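Local coordinates for protein SSD1 (Saccharomyces cerevisiae S288C, PDB 7AM1) that binds untranslated regions of mRNAs and represses their translation, as a pseudonuclease of the RNase II family that has lost enzymatic activity, at residues S527-K532 / P632-F637; L571-R576 / I656-T661. All coordinates share one frame; numbering follows the deposited sequence.

Interaction 1 of 2, residues S527-K532 / P632-F637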
ATOM      1  N   SER A 527       5.801  -2.510   3.147  1.00 34.62           N
ATOM      2  CA  SER A 527       4.364  -2.387   2.927  1.00 33.75           C
ATOM      3  C   SER A 527       3.839  -3.420   1.940  1.00 32.89           C
ATOM      4  O   SER A 527       2.620  -3.598   1.851  1.00 33.51           O
ATOM      5  CB  SER A 527       4.004  -0.965   2.459  1.00 34.21           C
ATOM      6  OG  SER A 527       4.285  -0.761   1.088  1.00 34.48           O
ATOM      7  N   LEU A 528       4.716  -4.085   1.187  1.00 32.45           N
ATOM      8  CA  LEU A 528       4.285  -5.242   0.417  1.00 33.60           C
ATOM      9  C   LEU A 528       3.867  -6.399   1.314  1.00 34.20           C
ATOM     10  O   LEU A 528       3.089  -7.250   0.875  1.00 34.03           O
ATOM     11  CB  LEU A 528       5.394  -5.708  -0.525  1.00 34.99           C
ATOM     12  CG  LEU A 528       5.738  -4.779  -1.691  1.00 38.40           C
ATOM     13  CD1 LEU A 528       7.031  -5.236  -2.359  1.00 40.73           C
ATOM     14  CD2 LEU A 528       4.591  -4.725  -2.706  1.00 38.89           C
ATOM     15  N   ASP A 529       4.360  -6.460   2.552  1.00 33.96           N
ATOM     16  CA  ASP A 529       3.994  -7.569   3.420  1.00 32.56           C
ATOM     17  C   ASP A 529       2.955  -7.211   4.470  1.00 31.12           C
ATOM     18  O   ASP A 529       2.119  -8.052   4.802  1.00 30.84           O
ATOM     19  CB  ASP A 529       5.217  -8.136   4.146  1.00 34.25           C
ATOM     20  CG  ASP A 529       4.892  -9.415   4.884  1.00 34.18           C
ATOM     21  OD1 ASP A 529       4.603 -10.420   4.198  1.00 33.72           O
ATOM     22  OD2 ASP A 529       4.895  -9.409   6.135  1.00 33.72           O
ATOM     23  N   ASP A 530       2.951  -5.981   4.972  1.00 33.16           N
ATOM     24  CA  ASP A 530       2.153  -5.658   6.144  1.00 34.22           C
ATOM     25  C   ASP A 530       1.813  -4.177   6.108  1.00 33.72           C
ATOM     26  O   ASP A 530       2.350  -3.415   5.302  1.00 33.66           O
ATOM     27  CB  ASP A 530       2.927  -6.038   7.415  1.00 35.98           C
ATOM     28  CG  ASP A 530       2.035  -6.297   8.609  1.00 38.46           C
ATOM     29  OD1 ASP A 530       0.799  -6.354   8.454  1.00 39.19           O
ATOM     30  OD2 ASP A 530       2.593  -6.435   9.722  1.00 40.39           O
ATOM     31  N   GLU A 531       0.898  -3.778   6.983  1.00 33.32           N
ATOM     32  CA  GLU A 531       0.527  -2.378   7.127  1.00 33.66           C
ATOM     33  C   GLU A 531       1.089  -1.811   8.423  1.00 33.82           C
ATOM     34  O   GLU A 531       1.326  -2.536   9.393  1.00 35.71           O
ATOM     35  CB  GLU A 531      -0.994  -2.202   7.119  1.00 32.68           C
ATOM     36  CG  GLU A 531      -1.693  -2.804   5.907  1.00 33.69           C
ATOM     37  CD  GLU A 531      -1.965  -4.286   6.056  1.00 33.54           C
ATOM     38  OE1 GLU A 531      -1.441  -5.068   5.233  1.00 32.55           O
ATOM     39  OE2 GLU A 531      -2.696  -4.674   6.999  1.00 33.86           O
ATOM     40  N   LYS A 532       1.248  -0.491   8.444  1.00 32.64           N
ATOM     41  CA  LYS A 532       1.657   0.196   9.658  1.00 33.62           C
ATOM     42  C   LYS A 532       0.529   0.147  10.680  1.00 34.48           C
ATOM     43  O   LYS A 532      -0.657   0.147  10.331  1.00 35.87           O
ATOM     44  CB  LYS A 532       2.007   1.657   9.374  1.00 33.13           C
ATOM     45  CG  LYS A 532       3.280   1.880   8.583  1.00 32.94           C
ATOM     46  CD  LYS A 532       3.592   3.372   8.504  1.00 34.42           C
ATOM     47  CE  LYS A 532       4.926   3.629   7.834  1.00 35.03           C
ATOM     48  NZ  LYS A 532       5.162   5.086   7.652  1.00 36.43           N
ATOM     49  N   PRO A 632       3.538  -7.245  -6.800  1.00 48.67           N
ATOM     50  CA  PRO A 632       2.299  -7.270  -6.026  1.00 46.10           C
ATOM     51  C   PRO A 632       2.620  -7.539  -4.562  1.00 42.21           C
ATOM     52  O   PRO A 632       3.721  -7.957  -4.201  1.00 42.03           O
ATOM     53  CB  PRO A 632       1.521  -8.428  -6.652  1.00 49.07           C
ATOM     54  CG  PRO A 632       2.606  -9.404  -7.020  1.00 51.45           C
ATOM     55  CD  PRO A 632       3.798  -8.549  -7.444  1.00 51.61           C
ATOM     56  N   ARG A 633       1.623  -7.306  -3.720  1.00 38.56           N
ATOM     57  CA  ARG A 633       1.758  -7.614  -2.310  1.00 37.60           C
ATOM     58  C   ARG A 633       1.903  -9.115  -2.083  1.00 33.41           C
ATOM     59  O   ARG A 633       1.607  -9.935  -2.954  1.00 32.25           O
ATOM     60  CB  ARG A 633       0.551  -7.105  -1.536  1.00 38.93           C
ATOM     61  CG  ARG A 633       0.411  -5.607  -1.561  1.00 38.84           C
ATOM     62  CD  ARG A 633      -0.538  -5.204  -0.476  1.00 37.95           C
ATOM     63  NE  ARG A 633       0.161  -4.885   0.761  1.00 36.03           N
ATOM     64  CZ  ARG A 633      -0.332  -5.074   1.980  1.00 34.13           C
ATOM     65  NH1 ARG A 633      -1.530  -5.623   2.149  1.00 33.57           N
ATOM     66  NH2 ARG A 633       0.386  -4.715   3.036  1.00 32.89           N
ATOM     67  N   ALA A 634       2.386  -9.460  -0.892  1.00 34.78           N
ATOM     68  CA  ALA A 634       2.507 -10.850  -0.476  1.00 35.54           C
ATOM     69  C   ALA A 634       1.126 -11.498  -0.365  1.00 35.78           C
ATOM     70  O   ALA A 634       0.091 -10.822  -0.333  1.00 35.08           O
ATOM     71  CB  ALA A 634       3.248 -10.933   0.860  1.00 36.79           C
ATOM     72  N   ARG A 635       1.116 -12.832  -0.303  1.00 33.79           N
ATOM     73  CA  ARG A 635      -0.132 -13.582  -0.239  1.00 38.54           C
ATOM     74  C   ARG A 635      -0.040 -14.701   0.788  1.00 36.29           C
ATOM     75  O   ARG A 635       0.927 -15.468   0.783  1.00 37.69           O
ATOM     76  CB  ARG A 635      -0.483 -14.213  -1.593  1.00 48.11           C
ATOM     77  CG  ARG A 635      -0.457 -13.261  -2.768  1.00 60.35           C
ATOM     78  CD  ARG A 635      -0.941 -13.949  -4.036  1.00 73.90           C
ATOM     79  NE  ARG A 635      -2.385 -13.776  -4.182  1.00 85.47           N
ATOM     80  CZ  ARG A 635      -3.309 -14.637  -3.761  1.00 94.46           C
ATOM     81  NH1 ARG A 635      -2.966 -15.767  -3.156  1.00 97.77           N
ATOM     82  NH2 ARG A 635      -4.592 -14.358  -3.946  1.00 97.23           N
ATOM     83  N   TYR A 636      -1.049 -14.814   1.646  1.00 36.11           N
ATOM     84  CA  TYR A 636      -1.233 -16.053   2.384  1.00 37.01           C
ATOM     85  C   TYR A 636      -1.580 -17.181   1.415  1.00 39.00           C
ATOM     86  O   TYR A 636      -2.219 -16.966   0.381  1.00 40.19           O
ATOM     87  CB  TYR A 636      -2.342 -15.925   3.425  1.00 36.45           C
ATOM     88  CG  TYR A 636      -2.132 -14.841   4.456  1.00 34.83           C
ATOM     89  CD1 TYR A 636      -1.079 -14.901   5.363  1.00 34.31           C
ATOM     90  CD2 TYR A 636      -3.012 -13.778   4.545  1.00 34.46           C
ATOM     91  CE1 TYR A 636      -0.899 -13.913   6.315  1.00 34.32           C
ATOM     92  CE2 TYR A 636      -2.848 -12.794   5.483  1.00 34.35           C
ATOM     93  CZ  TYR A 636      -1.791 -12.856   6.366  1.00 34.55           C
ATOM     94  OH  TYR A 636      -1.637 -11.861   7.302  1.00 34.52           O
ATOM     95  N   PHE A 637      -1.162 -18.396   1.767  1.00 37.59           N
ATOM     96  CA  PHE A 637      -1.446 -19.572   0.957  1.00 39.43           C
ATOM     97  C   PHE A 637      -1.297 -20.815   1.824  1.00 41.52           C
ATOM     98  O   PHE A 637      -0.669 -20.782   2.884  1.00 41.39           O
ATOM     99  CB  PHE A 637      -0.521 -19.664  -0.260  1.00 39.86           C
ATOM    100  CG  PHE A 637       0.896 -20.043   0.080  1.00 40.71           C
ATOM    101  CD1 PHE A 637       1.776 -19.102   0.596  1.00 39.08           C
ATOM    102  CD2 PHE A 637       1.342 -21.342  -0.101  1.00 42.53           C
ATOM    103  CE1 PHE A 637       3.082 -19.450   0.911  1.00 39.03           C
ATOM    104  CE2 PHE A 637       2.643 -21.696   0.210  1.00 42.86           C
ATOM    105  CZ  PHE A 637       3.513 -20.751   0.717  1.00 40.76           C
TER
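The backbone oxygen of S527 is gripped side-on by R633, which donates to it from both NE and NH2. The bond from NH2 to S527 O is 2.8 Å long and the one from NE to S527 O is 3.0 Å; the oxygen lies almost exactly in the guanidinium plane. NE approaches in the plane of the S527 carbonyl, while NH2 is tilted out of it. A bend of the R633 chain at chi3 (93°) takes NE out of line with the aliphatic part, to where it meets S527 O.

The end of the guanidinium forms a salt bridge, with a single carboxylate oxygen taking both donors: E531 OE1 is 2.9 Å from R633 NH2 and 3.1 Å from R633 NH1. NH2 uses the anti lone pair of OE1, whereas NH1 comes from above the carboxylate, the two flat groups being 65° apart. An alanine in place of R633 would probably leave S527 O without its two donors and E531 OE1 without this positive mate.

In the RNB domain this contact joins helix 523-529 and the residues that follow it to the chain that leads into strand 635-638. A backbone bond runs beside the arginine, A634 N donating to L528 O at 2.9 Å and nearly straight (174°). L528 extends CD2 to within 3.7 Å of P632 O, and the methyl CB of A634 sits 3.6 Å from D529 OD1. That oxygen also accepts a hydrogen bond from H649, and the D530 carboxylate turns to K703, R665 and R666. E531 OE2 forms a salt bridge with K703 and R633 NH1 one with D704, both on helix 689-725.

Interaction 2 of 2, residues L571-R576 / I656-T661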
ATOM      1  N   LEU A 571      -0.815 -28.702   5.161  1.00 47.06           N
ATOM      2  CA  LEU A 571      -1.869 -27.884   5.750  1.00 47.54           C
ATOM      3  C   LEU A 571      -1.363 -26.561   6.331  1.00 46.60           C
ATOM      4  O   LEU A 571      -2.181 -25.751   6.785  1.00 47.47           O
ATOM      5  CB  LEU A 571      -2.607 -28.679   6.837  1.00 48.49           C
ATOM      6  CG  LEU A 571      -3.359 -29.933   6.378  1.00 50.53           C
ATOM      7  CD1 LEU A 571      -4.133 -30.537   7.549  1.00 52.25           C
ATOM      8  CD2 LEU A 571      -4.291 -29.657   5.208  1.00 50.17           C
ATOM      9  N   ALA A 572      -0.055 -26.305   6.296  1.00 42.90           N
ATOM     10  CA  ALA A 572       0.486 -25.084   6.880  1.00 40.74           C
ATOM     11  C   ALA A 572      -0.029 -23.847   6.151  1.00 39.54           C
ATOM     12  O   ALA A 572      -0.061 -23.796   4.919  1.00 39.34           O
ATOM     13  CB  ALA A 572       2.017 -25.106   6.834  1.00 40.70           C
ATOM     14  N   LEU A 573      -0.433 -22.840   6.926  1.00 39.34           N
ATOM     15  CA  LEU A 573      -0.776 -21.529   6.382  1.00 39.62           C
ATOM     16  C   LEU A 573       0.506 -20.706   6.355  1.00 37.91           C
ATOM     17  O   LEU A 573       1.066 -20.380   7.407  1.00 39.16           O
ATOM     18  CB  LEU A 573      -1.858 -20.839   7.206  1.00 42.43           C
ATOM     19  CG  LEU A 573      -2.378 -19.512   6.627  1.00 45.83           C
ATOM     20  CD1 LEU A 573      -3.603 -19.055   7.401  1.00 48.33           C
ATOM     21  CD2 LEU A 573      -1.338 -18.392   6.612  1.00 45.81           C
ATOM     22  N   LEU A 574       0.986 -20.409   5.159  1.00 35.95           N
ATOM     23  CA  LEU A 574       2.239 -19.712   4.937  1.00 35.71           C
ATOM     24  C   LEU A 574       1.961 -18.399   4.209  1.00 38.60           C
ATOM     25  O   LEU A 574       0.816 -18.063   3.898  1.00 39.19           O
ATOM     26  CB  LEU A 574       3.194 -20.609   4.146  1.00 37.19           C
ATOM     27  CG  LEU A 574       3.531 -21.940   4.830  1.00 37.81           C
ATOM     28  CD1 LEU A 574       4.366 -22.824   3.913  1.00 38.08           C
ATOM     29  CD2 LEU A 574       4.255 -21.701   6.140  1.00 38.54           C
ATOM     30  N   ARG A 575       3.026 -17.655   3.925  1.00 37.87           N
ATOM     31  CA  ARG A 575       2.906 -16.371   3.247  1.00 37.38           C
ATOM     32  C   ARG A 575       4.081 -16.227   2.297  1.00 37.17           C
ATOM     33  O   ARG A 575       5.234 -16.379   2.710  1.00 37.56           O
ATOM     34  CB  ARG A 575       2.871 -15.217   4.251  1.00 35.03           C
ATOM     35  CG  ARG A 575       2.649 -13.846   3.630  1.00 33.79           C
ATOM     36  CD  ARG A 575       2.238 -12.856   4.701  1.00 31.52           C
ATOM     37  NE  ARG A 575       2.000 -11.517   4.179  1.00 30.68           N
ATOM     38  CZ  ARG A 575       0.869 -11.121   3.602  1.00 30.27           C
ATOM     39  NH1 ARG A 575      -0.145 -11.962   3.432  1.00 30.18           N
ATOM     40  NH2 ARG A 575       0.760  -9.872   3.177  1.00 30.16           N
ATOM     41  N   ARG A 576       3.790 -15.989   1.027  1.00 35.34           N
ATOM     42  CA  ARG A 576       4.834 -15.847   0.029  1.00 35.69           C
ATOM     43  C   ARG A 576       4.695 -14.508  -0.678  1.00 35.63           C
ATOM     44  O   ARG A 576       3.702 -13.796  -0.531  1.00 36.06           O
ATOM     45  CB  ARG A 576       4.799 -16.992  -0.985  1.00 36.77           C
ATOM     46  CG  ARG A 576       3.564 -17.047  -1.870  1.00 38.73           C
ATOM     47  CD  ARG A 576       3.718 -18.216  -2.810  1.00 45.03           C
ATOM     48  NE  ARG A 576       2.678 -18.277  -3.826  1.00 50.29           N
ATOM     49  CZ  ARG A 576       2.841 -18.835  -5.021  1.00 55.02           C
ATOM     50  NH1 ARG A 576       4.015 -19.355  -5.361  1.00 56.95           N
ATOM     51  NH2 ARG A 576       1.832 -18.861  -5.882  1.00 56.14           N
ATOM     52  N   ILE A 656      10.900 -19.190   3.263  1.00 39.17           N
ATOM     53  CA  ILE A 656       9.581 -19.551   3.762  1.00 38.50           C
ATOM     54  C   ILE A 656       9.199 -18.513   4.804  1.00 36.47           C
ATOM     55  O   ILE A 656      10.064 -17.917   5.453  1.00 36.29           O
ATOM     56  CB  ILE A 656       9.578 -20.992   4.331  1.00 40.13           C
ATOM     57  CG1 ILE A 656       8.147 -21.507   4.516  1.00 39.28           C
ATOM     58  CG2 ILE A 656      10.335 -21.054   5.655  1.00 40.78           C
ATOM     59  CD1 ILE A 656       8.080 -23.011   4.794  1.00 39.29           C
ATOM     60  N   TYR A 657       7.901 -18.276   4.947  1.00 36.03           N
ATOM     61  CA  TYR A 657       7.436 -17.214   5.827  1.00 34.79           C
ATOM     62  C   TYR A 657       5.983 -17.484   6.181  1.00 36.17           C
ATOM     63  O   TYR A 657       5.290 -18.252   5.508  1.00 39.07           O
ATOM     64  CB  TYR A 657       7.603 -15.837   5.158  1.00 33.33           C
ATOM     65  CG  TYR A 657       7.608 -14.657   6.107  1.00 33.06           C
ATOM     66  CD1 TYR A 657       8.604 -14.527   7.073  1.00 35.18           C
ATOM     67  CD2 TYR A 657       6.652 -13.649   6.012  1.00 33.46           C
ATOM     68  CE1 TYR A 657       8.625 -13.458   7.942  1.00 34.95           C
ATOM     69  CE2 TYR A 657       6.669 -12.567   6.879  1.00 33.21           C
ATOM     70  CZ  TYR A 657       7.664 -12.480   7.842  1.00 33.84           C
ATOM     71  OH  TYR A 657       7.702 -11.414   8.715  1.00 33.32           O
ATOM     72  N   THR A 658       5.542 -16.851   7.262  1.00 34.62           N
ATOM     73  CA  THR A 658       4.131 -16.794   7.614  1.00 35.08           C
ATOM     74  C   THR A 658       3.936 -15.626   8.572  1.00 33.97           C
ATOM     75  O   THR A 658       4.868 -14.859   8.841  1.00 34.36           O
ATOM     76  CB  THR A 658       3.630 -18.106   8.228  1.00 37.83           C
ATOM     77  OG1 THR A 658       2.199 -18.049   8.335  1.00 39.05           O
ATOM     78  CG2 THR A 658       4.223 -18.338   9.610  1.00 39.36           C
ATOM     79  N   HIS A 659       2.721 -15.498   9.098  1.00 33.99           N
ATOM     80  CA  HIS A 659       2.367 -14.417  10.007  1.00 34.09           C
ATOM     81  C   HIS A 659       1.929 -14.991  11.344  1.00 35.88           C
ATOM     82  O   HIS A 659       0.926 -15.711  11.424  1.00 35.84           O
ATOM     83  CB  HIS A 659       1.276 -13.533   9.405  1.00 32.49           C
ATOM     84  CG  HIS A 659       1.811 -12.433   8.547  1.00 32.43           C
ATOM     85  ND1 HIS A 659       0.994 -11.546   7.883  1.00 30.59           N
ATOM     86  CD2 HIS A 659       3.082 -12.067   8.254  1.00 32.02           C
ATOM     87  CE1 HIS A 659       1.737 -10.690   7.205  1.00 32.08           C
ATOM     88  NE2 HIS A 659       3.009 -10.979   7.419  1.00 30.69           N
ATOM     89  N   PHE A 660       2.683 -14.648  12.387  1.00 38.01           N
ATOM     90  CA  PHE A 660       2.495 -15.160  13.737  1.00 37.64           C
ATOM     91  C   PHE A 660       2.534 -14.069  14.798  1.00 36.24           C
ATOM     92  O   PHE A 660       1.943 -14.265  15.868  1.00 36.38           O
ATOM     93  CB  PHE A 660       3.578 -16.220  14.026  1.00 37.67           C
ATOM     94  CG  PHE A 660       3.814 -16.521  15.487  1.00 40.36           C
ATOM     95  CD1 PHE A 660       3.129 -17.551  16.117  1.00 42.75           C
ATOM     96  CD2 PHE A 660       4.770 -15.822  16.210  1.00 40.97           C
ATOM     97  CE1 PHE A 660       3.365 -17.850  17.453  1.00 45.18           C
ATOM     98  CE2 PHE A 660       5.010 -16.115  17.547  1.00 43.37           C
ATOM     99  CZ  PHE A 660       4.307 -17.132  18.167  1.00 45.13           C
ATOM    100  N   THR A 661       3.128 -12.905  14.513  1.00 35.52           N
ATOM    101  CA  THR A 661       3.499 -11.931  15.531  1.00 36.26           C
ATOM    102  C   THR A 661       2.449 -10.854  15.801  1.00 37.96           C
ATOM    103  O   THR A 661       2.711  -9.960  16.614  1.00 38.86           O
ATOM    104  CB  THR A 661       4.822 -11.235  15.142  1.00 37.67           C
ATOM    105  OG1 THR A 661       4.779 -10.839  13.762  1.00 39.22           O
ATOM    106  CG2 THR A 661       6.030 -12.152  15.376  1.00 37.15           C
TER
HETATM  107  O   HOH W   1       6.230 -19.015   2.596  1.00 38.92           O
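R575 lays its side chain over H659, its CD standing above the centre of the imidazole at 3.4 Å from the centroid, a CH-pi contact. The chain is extended from CG to NE, with CG anti to the backbone N (chi1 -176°), and NE reaches on to 3.1 Å from H659 CE1. The guanidinium and imidazole planes are 30° apart. D529 holds both groups: OD1 forms a salt bridge with R575 NE and OD2 a hydrogen bond with H659 NE2. The other ring nitrogen, H659 ND1, is hydrogen-bonded to Y636 OH, so a partner at each nitrogen fixes the ring.

Close by, T658 OG1 donates to L573 O over 2.8 Å, and R575 N donates to Y657 O at the same 2.8 Å, from well above the carbonyl plane.

The far end is looser. There L574 CD1 meets CD1 of the partly exposed I656 at 3.8 Å, and a water lies 2.8 Å from R575 O and accepts from Y657 N at 3.0 Å.

Loop 656-661 is wedged between strand 573-576 and two helices: T658 leans on A561 of helix 544-568 and V672 of helix 668-681, while strand 635-638 pairs along the other edge of 573-576.

Both interactions lie within the RNB domain, their centres about 12 Å apart, and their segments alternate along the chain: 527-532, 571-576, 632-637, 656-661. Strands 573-576 and 635-638 form a two-stranded antiparallel sheet, so each interaction supplies one strand of it, and the backbone bond from R635 N to R576 O stitches them together. The side chains of Y636 and D529, from interaction 1, add further ties to interaction 2. The end of helix 523-529 and the loop 656-661 are thereby both joined to this small sheet, inside the RNB domain of this non-enzymatic RNase II family member.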